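Local coordinates for hypothetical protein PH0730 (Pyrococcus horikoshii, PDB 2P8T) that is of unknown function, with only tentative hints of ATP binding and aminoacyl-tRNA ligase activity, at residues G124-T129 with I135-D140; K153-Y158 with V164-A169. All blocks are in the same frame, centred on the assembly; numbering follows the deposited sequence.

Contact 1. Residues G124-T129 with I135-D140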
loop_
_atom_site.group_PDB
_atom_site.type_symbol
_atom_site.label_atom_id
_atom_site.label_comp_id
_atom_site.label_asym_id
_atom_site.label_seq_id
_atom_site.Cartn_x
_atom_site.Cartn_y
_atom_site.Cartn_z
ATOM N N GLY A 124 5.667 11.864 6.791
ATOM C CA GLY A 124 7.004 11.295 6.834
ATOM C C GLY A 124 6.997 9.863 6.320
ATOM O O GLY A 124 5.933 9.314 6.016
ATOM N N ALA A 125 8.176 9.280 6.181
ATOM C CA ALA A 125 8.268 7.853 5.822
ATOM C C ALA A 125 9.607 7.256 6.232
ATOM O O ALA A 125 10.624 7.947 6.224
ATOM C CB ALA A 125 8.017 7.643 4.314
ATOM N N MET A 126 9.597 5.960 6.553
ATOM C CA MET A 126 10.802 5.173 6.712
ATOM C C MET A 126 10.736 4.067 5.674
ATOM O O MET A 126 9.671 3.533 5.421
ATOM C CB MET A 126 10.843 4.523 8.115
ATOM C CG MET A 126 11.117 5.475 9.263
ATOM S SD MET A 126 10.830 4.615 10.876
ATOM C CE MET A 126 9.135 4.953 11.177
ATOM N N ILE A 127 11.849 3.749 5.040
ATOM C CA ILE A 127 11.912 2.544 4.199
ATOM C C ILE A 127 13.076 1.670 4.706
ATOM O O ILE A 127 14.261 2.009 4.556
ATOM C CB ILE A 127 12.035 2.819 2.667
ATOM C CG1 ILE A 127 10.876 3.684 2.147
ATOM C CG2 ILE A 127 11.917 1.494 1.892
ATOM C CD1 ILE A 127 10.964 5.190 2.465
ATOM N N LEU A 128 12.701 0.549 5.308
ATOM C CA LEU A 128 13.628 -0.266 6.095
ATOM C C LEU A 128 13.933 -1.539 5.321
ATOM O O LEU A 128 13.311 -1.806 4.302
ATOM C CB LEU A 128 12.997 -0.608 7.447
ATOM C CG LEU A 128 12.587 0.560 8.366
ATOM C CD1 LEU A 128 11.096 0.650 8.480
ATOM C CD2 LEU A 128 13.236 0.380 9.734
ATOM N N THR A 129 14.875 -2.323 5.831
ATOM C CA THR A 129 15.160 -3.632 5.272
ATOM C C THR A 129 15.095 -4.666 6.413
ATOM O O THR A 129 14.842 -4.308 7.581
ATOM C CB THR A 129 16.495 -3.643 4.487
ATOM O OG1 THR A 129 16.630 -4.862 3.753
ATOM C CG2 THR A 129 17.709 -3.443 5.397
ATOM N N ILE A 135 13.602 -6.047 11.493
ATOM C CA ILE A 135 13.401 -4.854 10.655
ATOM C C ILE A 135 14.430 -3.827 11.112
ATOM O O ILE A 135 14.478 -3.456 12.298
ATOM C CB ILE A 135 11.948 -4.270 10.774
ATOM C CG1 ILE A 135 10.888 -5.297 10.335
ATOM C CG2 ILE A 135 11.788 -3.018 9.878
ATOM C CD1 ILE A 135 9.454 -4.926 10.722
ATOM N N VAL A 136 15.255 -3.376 10.180
ATOM C CA VAL A 136 16.389 -2.515 10.518
ATOM C C VAL A 136 16.486 -1.324 9.574
ATOM O O VAL A 136 15.975 -1.374 8.443
ATOM C CB VAL A 136 17.751 -3.279 10.499
ATOM C CG1 VAL A 136 17.771 -4.405 11.510
ATOM C CG2 VAL A 136 18.097 -3.800 9.104
ATOM N N PHE A 137 17.130 -0.257 10.059
ATOM C CA PHE A 137 17.475 0.883 9.213
ATOM C C PHE A 137 18.596 0.502 8.263
ATOM O O PHE A 137 19.536 -0.176 8.660
ATOM C CB PHE A 137 17.824 2.109 10.078
ATOM C CG PHE A 137 16.640 2.654 10.818
ATOM C CD1 PHE A 137 15.707 3.461 10.158
ATOM C CD2 PHE A 137 16.416 2.324 12.152
ATOM C CE1 PHE A 137 14.579 3.937 10.816
ATOM C CE2 PHE A 137 15.286 2.812 12.822
ATOM C CZ PHE A 137 14.375 3.636 12.139
ATOM N N PRO A 138 18.477 0.893 6.986
ATOM C CA PRO A 138 19.427 0.455 5.946
ATOM C C PRO A 138 20.888 0.941 6.043
ATOM O O PRO A 138 21.787 0.265 5.528
ATOM C CB PRO A 138 18.769 0.928 4.643
ATOM C CG PRO A 138 17.846 2.019 5.049
ATOM C CD PRO A 138 17.389 1.727 6.436
ATOM N N GLU A 139 21.141 2.085 6.672
ATOM C CA GLU A 139 22.515 2.604 6.735
ATOM C C GLU A 139 23.362 1.810 7.742
ATOM O O GLU A 139 24.448 1.309 7.415
ATOM C CB GLU A 139 22.509 4.096 7.095
ATOM C CG GLU A 139 23.858 4.800 6.914
ATOM C CD GLU A 139 23.801 6.275 7.261
ATOM O OE1 GLU A 139 23.459 6.617 8.419
ATOM O OE2 GLU A 139 24.101 7.098 6.373
ATOM N N ASP A 140 22.846 1.692 8.959
ATOM C CA ASP A 140 23.616 1.203 10.095
ATOM C C ASP A 140 23.065 -0.100 10.635
ATOM O O ASP A 140 23.660 -0.713 11.538
ATOM C CB ASP A 140 23.629 2.255 11.214
ATOM C CG ASP A 140 22.240 2.697 11.632
ATOM O OD1 ASP A 140 21.233 2.161 11.124
ATOM O OD2 ASP A 140 22.150 3.597 12.491
#

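Contact 2. Residues K153-Y158 with V164-A169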
loop_
_atom_site.group_PDB
_atom_site.type_symbol
_atom_site.label_atom_id
_atom_site.label_comp_id
_atom_site.label_asym_id
_atom_site.label_seq_id
_atom_site.Cartn_x
_atom_site.Cartn_y
_atom_site.Cartn_z
ATOM N N LYS A 153 6.052 -4.104 16.325
ATOM C CA LYS A 153 5.310 -5.277 16.806
ATOM C C LYS A 153 4.107 -5.650 15.935
ATOM O O LYS A 153 3.703 -6.815 15.900
ATOM C CB LYS A 153 4.915 -5.107 18.284
ATOM C CG LYS A 153 6.039 -5.505 19.237
ATOM C CD LYS A 153 5.655 -5.320 20.699
ATOM C CE LYS A 153 5.211 -6.633 21.360
ATOM N NZ LYS A 153 6.382 -7.470 21.795
ATOM N N LYS A 154 3.549 -4.664 15.233
ATOM C CA LYS A 154 2.391 -4.856 14.365
ATOM C C LYS A 154 2.739 -5.388 12.980
ATOM O O LYS A 154 1.872 -5.904 12.271
ATOM C CB LYS A 154 1.615 -3.540 14.220
ATOM C CG LYS A 154 0.821 -3.156 15.462
ATOM C CD LYS A 154 -0.335 -2.189 15.137
ATOM C CE LYS A 154 -1.440 -2.869 14.324
ATOM N NZ LYS A 154 -2.667 -2.022 14.167
ATOM N N ILE A 155 3.999 -5.243 12.593
ATOM C CA ILE A 155 4.427 -5.611 11.260
ATOM C C ILE A 155 4.746 -7.108 11.227
ATOM O O ILE A 155 5.500 -7.623 12.067
ATOM C CB ILE A 155 5.608 -4.744 10.778
ATOM C CG1 ILE A 155 5.169 -3.271 10.716
ATOM C CG2 ILE A 155 6.084 -5.187 9.382
ATOM C CD1 ILE A 155 6.315 -2.274 10.567
ATOM N N VAL A 156 4.139 -7.793 10.267
ATOM C CA VAL A 156 4.258 -9.243 10.126
ATOM C C VAL A 156 4.524 -9.577 8.661
ATOM O O VAL A 156 4.612 -8.671 7.820
ATOM C CB VAL A 156 2.960 -9.966 10.629
ATOM C CG1 VAL A 156 2.697 -9.655 12.099
ATOM C CG2 VAL A 156 1.721 -9.556 9.805
ATOM N N ASP A 157 4.647 -10.867 8.344
ATOM C CA ASP A 157 4.785 -11.305 6.949
ATOM C C ASP A 157 6.037 -10.734 6.252
ATOM O O ASP A 157 5.966 -10.257 5.113
ATOM C CB ASP A 157 3.505 -10.977 6.151
ATOM C CG ASP A 157 3.448 -11.684 4.794
ATOM O OD1 ASP A 157 4.119 -12.735 4.625
ATOM O OD2 ASP A 157 2.723 -11.194 3.897
ATOM N N TYR A 158 7.185 -10.787 6.929
ATOM C CA TYR A 158 8.463 -10.392 6.299
ATOM C C TYR A 158 9.580 -11.442 6.468
ATOM O O TYR A 158 9.551 -12.261 7.393
ATOM C CB TYR A 158 8.952 -9.019 6.796
ATOM C CG TYR A 158 9.160 -8.960 8.290
ATOM C CD1 TYR A 158 10.345 -9.413 8.874
ATOM C CD2 TYR A 158 8.157 -8.469 9.130
ATOM C CE1 TYR A 158 10.523 -9.381 10.262
ATOM C CE2 TYR A 158 8.334 -8.421 10.511
ATOM C CZ TYR A 158 9.514 -8.875 11.066
ATOM O OH TYR A 158 9.671 -8.841 12.431
ATOM N N VAL A 164 10.596 -2.745 4.034
ATOM C CA VAL A 164 9.420 -2.434 4.831
ATOM C C VAL A 164 9.154 -0.944 4.699
ATOM O O VAL A 164 9.961 -0.124 5.160
ATOM C CB VAL A 164 9.570 -2.838 6.334
ATOM C CG1 VAL A 164 8.240 -2.560 7.056
ATOM C CG2 VAL A 164 9.926 -4.321 6.483
ATOM N N ILE A 165 8.045 -0.601 4.061
ATOM C CA ILE A 165 7.660 0.805 3.862
ATOM C C ILE A 165 6.811 1.186 5.022
ATOM O O ILE A 165 5.841 0.488 5.313
ATOM C CB ILE A 165 6.785 0.977 2.603
ATOM C CG1 ILE A 165 7.556 0.564 1.357
ATOM C CG2 ILE A 165 6.241 2.412 2.462
ATOM C CD1 ILE A 165 6.608 0.188 0.192
ATOM N N ILE A 166 7.147 2.293 5.685
ATOM C CA ILE A 166 6.252 2.834 6.723
ATOM C C ILE A 166 6.022 4.308 6.455
ATOM O O ILE A 166 6.960 5.091 6.508
ATOM C CB ILE A 166 6.828 2.677 8.150
ATOM C CG1 ILE A 166 7.174 1.209 8.418
ATOM C CG2 ILE A 166 5.817 3.208 9.221
ATOM C CD1 ILE A 166 8.003 0.958 9.645
ATOM N N THR A 167 4.784 4.671 6.144
ATOM C CA THR A 167 4.439 6.095 5.972
ATOM C C THR A 167 3.506 6.549 7.084
ATOM O O THR A 167 2.787 5.725 7.694
ATOM C CB THR A 167 3.729 6.361 4.624
ATOM O OG1 THR A 167 2.487 5.647 4.592
ATOM C CG2 THR A 167 4.591 5.955 3.440
ATOM N N TRP A 168 3.471 7.858 7.330
ATOM C CA TRP A 168 2.446 8.422 8.205
ATOM C C TRP A 168 2.025 9.767 7.668
ATOM O O TRP A 168 2.744 10.372 6.879
ATOM C CB TRP A 168 2.908 8.514 9.671
ATOM C CG TRP A 168 4.110 9.358 9.902
ATOM C CD1 TRP A 168 4.137 10.664 10.361
ATOM C CD2 TRP A 168 5.478 8.968 9.722
ATOM N NE1 TRP A 168 5.447 11.097 10.465
ATOM C CE2 TRP A 168 6.285 10.078 10.077
ATOM C CE3 TRP A 168 6.103 7.779 9.300
ATOM C CZ2 TRP A 168 7.681 10.028 10.028
ATOM C CZ3 TRP A 168 7.491 7.733 9.236
ATOM C CH2 TRP A 168 8.265 8.858 9.597
ATOM N N ALA A 169 0.838 10.210 8.060
ATOM C CA ALA A 169 0.230 11.382 7.438
ATOM C C ALA A 169 -0.859 11.932 8.344
ATOM O O ALA A 169 -1.072 11.421 9.445
ATOM C CB ALA A 169 -0.343 11.007 6.066
#

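Contact 1. Residues G124-T129 with I135-D140
T129 and V136 face each other as an antiparallel hydrogen-bonded pair, with T129 N donating to V136 O (3.0 Å) and V136 N returning a nearly straight bond to T129 O (2.8 Å, 172° at the hydrogen). After the one bridge between these segments, residues 135-140 peel away from strand 124-131, closing the base of a beta hairpin. On the sheet face that carries T129 and V136, their CG2 methyls meet at 3.7 Å, each lodged between its own backbone N and carbonyl carbon. L128 works on the other side of the strand: its CB lies against I135 CG2 (3.6 Å), while CD2 packs on I135 CG2 (3.7 Å) and stands almost centrally over one face of the F137 ring, 4.0 Å from the centroid, as a CH-pi contact. M126 reaches the same ring at its edge: with CG anti to the carbonyl carbon (chi1 -72°) and chi2 extended, SD comes 3.8 Å from F137 CE1 in a Met-aromatic contact. P138 CG lies against I127 O, which also accepts a hydrogen bond from S110 OG. Lacking CD2, an alanine in place of L128 would probably leave a gap between the F137 ring face and I135 CG2, although the CB contact would remain. The two bonds of the T129-V136 pair help set the hairpin register, while dispersion and weak sulfur and CH contacts hold the departing chain against the strand.

Contact 2. Residues K153-Y158 with V164-A169
I155 packs onto V164 and I166 purely through apolar contact; no hydrogen bond links the two segments, and together they bury just 134 Å². The delta methyl does most of the touching. I155 CD1 meets I166 CD1 tip to tip at 3.8 Å and lies 4.0 Å from V164 CG1, so it settles between two residues that project from the same face of the strand. The second branch of the isoleucine follows, with I155 CG2 4.1 Å from V164 CG1. I155 has CG1 anti to its carbonyl carbon and an extended chi2 (167°), which carries CD1 down to the sheet, while V164 offers CG1 from the position anti to its backbone N (chi1 -176°). The setting is an alpha+beta fold built on an antiparallel sheet: I165 and T167 point to the opposite face, where helix 172-187 covers them, and the chain leaving helix 149-154 lies over the face of V164 and I166. I155 spans several strands there, also touching A99 and V101 of strand 95-102 and I135 of strand 134-136.

Y158 turns toward the strand but makes no close contact with V164-A169: Y158 CB stays 4.8 Å from V164 CG2, and its side chain packs instead on V101, V130 and I135. D157 takes a left-handed conformation just before it. Polar interactions lie at the periphery, where D157 OD2 forms a salt bridge with K103 NZ and K154 NZ bonds to G89 O.

Overall arrangement
The centres of contacts 1 and 2 lie about 11 Å apart, on the same side of the chain's centre, and the two follow in series: the hairpin of contact 1 closes before contact 2 opens. Both rest on one five-stranded antiparallel sheet, in which strands 124-131 and 163-168 are neighbours. M126 N to I166 O and L128 N to V164 O, each 2.8 Å, are probable hydrogen bonds that join them directly. Strand 163-168 runs between strands 95-102 and 124-131, which are parallel to each other and connected through helix 110-119 in a beta-alpha-beta crossover. Contact 1 thus finishes one sheet edge, while contact 2 covers the interior beside it, all within the DUF4443 region.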